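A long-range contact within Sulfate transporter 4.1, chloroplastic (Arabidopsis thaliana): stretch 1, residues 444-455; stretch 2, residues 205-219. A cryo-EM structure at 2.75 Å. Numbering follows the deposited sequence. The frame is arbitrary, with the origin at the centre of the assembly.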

# COMPACT_ATOMS: atom_id res chain seq x y z
N GLY A 444 3.69 5.93 -31.38
CA GLY A 444 4.92 5.87 -30.63
C GLY A 444 4.76 5.54 -29.16
O GLY A 444 5.77 5.30 -28.48
N LEU A 445 3.53 5.53 -28.65
CA LEU A 445 3.27 5.19 -27.26
C LEU A 445 3.12 3.70 -27.02
O LEU A 445 3.15 3.27 -25.87
CB LEU A 445 2.02 5.91 -26.77
CG LEU A 445 2.02 7.44 -26.81
CD1 LEU A 445 0.74 7.98 -26.19
CD2 LEU A 445 3.24 7.99 -26.09
N VAL A 446 2.97 2.89 -28.08
CA VAL A 446 2.90 1.44 -27.93
C VAL A 446 4.34 0.96 -27.74
O VAL A 446 5.06 0.72 -28.71
CB VAL A 446 2.23 0.77 -29.13
CG1 VAL A 446 2.12 -0.72 -28.90
CG2 VAL A 446 0.87 1.38 -29.37
N ASP A 447 4.75 0.82 -26.48
CA ASP A 447 6.16 0.70 -26.14
C ASP A 447 6.51 -0.77 -25.88
O ASP A 447 6.73 -1.21 -24.76
CB ASP A 447 6.47 1.59 -24.95
CG ASP A 447 7.95 1.68 -24.66
OD1 ASP A 447 8.67 2.35 -25.43
OD2 ASP A 447 8.38 1.12 -23.64
N TYR A 448 6.55 -1.53 -26.98
CA TYR A 448 6.91 -2.94 -26.92
C TYR A 448 8.40 -3.17 -26.72
O TYR A 448 8.80 -4.28 -26.33
CB TYR A 448 6.46 -3.65 -28.20
CG TYR A 448 7.06 -3.07 -29.46
CD1 TYR A 448 6.49 -1.96 -30.07
CD2 TYR A 448 8.19 -3.63 -30.04
CE1 TYR A 448 7.04 -1.42 -31.22
CE2 TYR A 448 8.74 -3.10 -31.18
CZ TYR A 448 8.16 -1.99 -31.77
OH TYR A 448 8.71 -1.46 -32.92
N ASP A 449 9.23 -2.16 -26.97
CA ASP A 449 10.66 -2.30 -26.73
C ASP A 449 10.94 -2.55 -25.26
O ASP A 449 11.79 -3.38 -24.91
CB ASP A 449 11.40 -1.06 -27.22
CG ASP A 449 11.94 -1.21 -28.62
OD1 ASP A 449 11.86 -2.33 -29.17
OD2 ASP A 449 12.44 -0.21 -29.18
N GLU A 450 10.23 -1.85 -24.37
CA GLU A 450 10.39 -2.11 -22.95
C GLU A 450 9.90 -3.50 -22.59
O GLU A 450 10.44 -4.15 -21.70
CB GLU A 450 9.65 -1.06 -22.12
CG GLU A 450 9.99 -1.08 -20.64
CD GLU A 450 11.43 -0.67 -20.38
OE1 GLU A 450 12.00 0.08 -21.20
OE2 GLU A 450 11.99 -1.08 -19.34
N ALA A 451 8.85 -3.98 -23.27
CA ALA A 451 8.39 -5.34 -23.03
C ALA A 451 9.46 -6.36 -23.38
O ALA A 451 9.70 -7.31 -22.63
CB ALA A 451 7.11 -5.61 -23.81
N ILE A 452 10.13 -6.17 -24.52
CA ILE A 452 11.21 -7.07 -24.91
C ILE A 452 12.36 -6.98 -23.92
O ILE A 452 12.94 -8.00 -23.52
CB ILE A 452 11.67 -6.75 -26.35
CG1 ILE A 452 10.56 -7.10 -27.34
CG2 ILE A 452 12.94 -7.51 -26.68
CD1 ILE A 452 10.87 -6.69 -28.75
N PHE A 453 12.70 -5.76 -23.49
CA PHE A 453 13.78 -5.59 -22.52
C PHE A 453 13.45 -6.29 -21.20
O PHE A 453 14.31 -6.95 -20.61
CB PHE A 453 14.04 -4.11 -22.29
CG PHE A 453 15.12 -3.82 -21.30
CD1 PHE A 453 16.45 -3.99 -21.64
CD2 PHE A 453 14.81 -3.37 -20.03
CE1 PHE A 453 17.45 -3.73 -20.73
CE2 PHE A 453 15.81 -3.10 -19.11
CZ PHE A 453 17.12 -3.28 -19.46
N LEU A 454 12.21 -6.14 -20.73
CA LEU A 454 11.80 -6.81 -19.50
C LEU A 454 11.85 -8.32 -19.64
O LEU A 454 12.30 -9.02 -18.73
CB LEU A 454 10.40 -6.36 -19.10
CG LEU A 454 10.23 -4.89 -18.73
CD1 LEU A 454 8.80 -4.59 -18.35
CD2 LEU A 454 11.18 -4.51 -17.62
N TRP A 455 11.39 -8.84 -20.78
CA TRP A 455 11.47 -10.28 -21.00
C TRP A 455 12.92 -10.75 -20.97
O TRP A 455 13.21 -11.84 -20.46
CB TRP A 455 10.83 -10.65 -22.34
CG TRP A 455 11.06 -12.07 -22.71
CD1 TRP A 455 12.05 -12.56 -23.51
CD2 TRP A 455 10.28 -13.20 -22.31
NE1 TRP A 455 11.94 -13.93 -23.62
CE2 TRP A 455 10.85 -14.34 -22.89
CE3 TRP A 455 9.14 -13.35 -21.50
CZ2 TRP A 455 10.34 -15.62 -22.70
CZ3 TRP A 455 8.63 -14.62 -21.32
CH2 TRP A 455 9.23 -15.74 -21.91
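Stretch 2 205-219: SHSVISGFTSASAIV

A single hydrogen bond crosses between the two stretches, and its acceptor is a helix serine: the backbone amide of Asp 447 donates to Ser 214, with Asp 447 N 3.3 Å from Ser 214 OG and an N-H...acceptor angle of 160°. The same hydroxyl donates back into its own helix, Ser 214 OG lying 2.8 Å from Ser 210 O. With chi1 at -54° (m), the side chain folds back over the preceding turn, so its proton is spent on that carbonyl while the oxygen remains free to receive the amide.

Stretch 2 is helical from His 206 to Val 219 and continues beyond the segment. Its start is capped by Ser 205, whose OG accepts a weak bond from Val 208 N at 3.4 Å. Against it, stretch 1 begins as a loop and then enters a helix that runs on past Trp 455. The two helices run in roughly opposite directions, with a signed crossing angle of -142°, and their axes come no nearer than 10.1 Å. The loop approaches more intimately: the CA atoms of Val 446 and Ser 214 are 4.3 Å apart, a spacing that brings the backbone of stretch 1 directly onto the helix.

Broadly, contacts pass from the later part of stretch 2, met by the loop, to its earlier part, met by the helix of stretch 1, in keeping with the opposed helix directions. At the loop end the packing is apolar and centres on Ala 217, whose CB lies 3.6 Å from Leu 445 CB and 3.7 Å from Val 446 CG2. The small methyl side chain thus touches both residues. Val 446 CG2 also reaches Ile 218 CG1 at 4.1 Å; the CA-to-CB bond of Ile 218 points sideways, but the end of its side chain comes nearer. Thr 213 borders this patch, its CG2 4.2 Å from Leu 445 O, while its OG1 bonds to Ile 209 O at 2.8 Å within the helix.

Farther along, the contact becomes more polar in composition without gaining another hydrogen bond. The CA-to-CB bond of Ser 210 points toward stretch 1, and its OG lies 3.6 Å from Asp 447 OD2 and 4.0 Å from Glu 450 CB; this hydroxyl is hydrogen-bonded elsewhere in the structure. Glu 450 extends to the edge of the His 206 ring, near its plane, with OE2 4.4 Å from His 206 CD2. One turn later, Leu 454 closes the contact by setting its CD1 3.3 Å from Ser 207 OG, a tight approach of a methyl to a hydroxyl. Altogether the two stretches bury 456 Å², both sides summed.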

# COMPACT_ATOMS: atom_id res chain seq x y z
N SER A 205 5.73 0.84 -10.18
CA SER A 205 6.81 0.41 -11.05
C SER A 205 6.64 0.99 -12.45
O SER A 205 5.53 1.27 -12.90
CB SER A 205 6.87 -1.11 -11.12
OG SER A 205 5.73 -1.64 -11.76
N HIS A 206 7.77 1.18 -13.14
CA HIS A 206 7.71 1.71 -14.49
C HIS A 206 7.10 0.72 -15.47
O HIS A 206 6.55 1.13 -16.49
CB HIS A 206 9.11 2.12 -14.96
CG HIS A 206 9.14 2.68 -16.35
ND1 HIS A 206 8.49 3.84 -16.70
CD2 HIS A 206 9.74 2.22 -17.47
CE1 HIS A 206 8.69 4.09 -17.98
NE2 HIS A 206 9.44 3.12 -18.47
N SER A 207 7.20 -0.58 -15.18
CA SER A 207 6.58 -1.58 -16.05
C SER A 207 5.06 -1.43 -16.06
O SER A 207 4.43 -1.55 -17.11
CB SER A 207 6.98 -2.98 -15.60
OG SER A 207 8.38 -3.08 -15.46
N VAL A 208 4.47 -1.18 -14.89
CA VAL A 208 3.03 -1.00 -14.81
C VAL A 208 2.60 0.22 -15.62
O VAL A 208 1.63 0.16 -16.39
CB VAL A 208 2.60 -0.88 -13.34
CG1 VAL A 208 1.26 -0.19 -13.22
CG2 VAL A 208 2.55 -2.25 -12.70
N ILE A 209 3.32 1.33 -15.48
CA ILE A 209 2.99 2.54 -16.22
C ILE A 209 3.15 2.32 -17.71
O ILE A 209 2.32 2.76 -18.51
CB ILE A 209 3.86 3.72 -15.73
CG1 ILE A 209 3.63 3.96 -14.24
CG2 ILE A 209 3.55 4.97 -16.52
CD1 ILE A 209 4.70 4.80 -13.60
N SER A 210 4.22 1.63 -18.12
CA SER A 210 4.45 1.37 -19.53
C SER A 210 3.35 0.49 -20.12
O SER A 210 2.86 0.76 -21.23
CB SER A 210 5.81 0.72 -19.74
OG SER A 210 6.01 0.37 -21.09
N GLY A 211 2.94 -0.55 -19.40
CA GLY A 211 1.86 -1.39 -19.90
C GLY A 211 0.54 -0.66 -19.99
O GLY A 211 -0.19 -0.79 -20.98
N PHE A 212 0.22 0.14 -18.97
CA PHE A 212 -1.01 0.93 -19.00
C PHE A 212 -0.99 1.92 -20.16
O PHE A 212 -2.00 2.08 -20.86
CB PHE A 212 -1.19 1.65 -17.67
CG PHE A 212 -2.32 2.64 -17.67
CD1 PHE A 212 -3.63 2.21 -17.67
CD2 PHE A 212 -2.06 4.00 -17.66
CE1 PHE A 212 -4.67 3.12 -17.67
CE2 PHE A 212 -3.10 4.91 -17.65
CZ PHE A 212 -4.40 4.47 -17.66
N THR A 213 0.15 2.56 -20.40
CA THR A 213 0.26 3.52 -21.49
C THR A 213 0.14 2.83 -22.85
O THR A 213 -0.49 3.37 -23.76
CB THR A 213 1.58 4.28 -21.39
OG1 THR A 213 1.63 4.95 -20.12
CG2 THR A 213 1.69 5.31 -22.49
N SER A 214 0.74 1.65 -23.01
CA SER A 214 0.61 0.93 -24.27
C SER A 214 -0.83 0.53 -24.54
O SER A 214 -1.33 0.68 -25.67
CB SER A 214 1.52 -0.30 -24.26
OG SER A 214 2.85 0.05 -23.95
N ALA A 215 -1.52 0.01 -23.52
CA ALA A 215 -2.92 -0.35 -23.69
C ALA A 215 -3.77 0.88 -24.01
O ALA A 215 -4.67 0.82 -24.85
CB ALA A 215 -3.44 -1.06 -22.45
N SER A 216 -3.48 2.00 -23.34
CA SER A 216 -4.20 3.23 -23.63
C SER A 216 -3.96 3.69 -25.06
O SER A 216 -4.87 4.20 -25.72
CB SER A 216 -3.80 4.32 -22.64
OG SER A 216 -4.28 4.03 -21.34
N ALA A 217 -2.73 3.54 -25.56
CA ALA A 217 -2.43 3.93 -26.93
C ALA A 217 -3.21 3.07 -27.92
O ALA A 217 -3.75 3.59 -28.91
CB ALA A 217 -0.94 3.82 -27.20
N ILE A 218 -3.28 1.77 -27.68
CA ILE A 218 -4.06 0.90 -28.57
C ILE A 218 -5.54 1.28 -28.52
O ILE A 218 -6.21 1.32 -29.56
CB ILE A 218 -3.84 -0.58 -28.21
CG1 ILE A 218 -2.42 -1.00 -28.56
CG2 ILE A 218 -4.83 -1.46 -28.95
CD1 ILE A 218 -2.06 -2.38 -28.08
N VAL A 219 -6.06 1.56 -27.33
CA VAL A 219 -7.46 1.97 -27.20
C VAL A 219 -7.71 3.27 -27.94
O VAL A 219 -8.74 3.44 -28.61
CB VAL A 219 -7.85 2.07 -25.71
CG1 VAL A 219 -9.15 2.83 -25.55
CG2 VAL A 219 -7.97 0.68 -25.11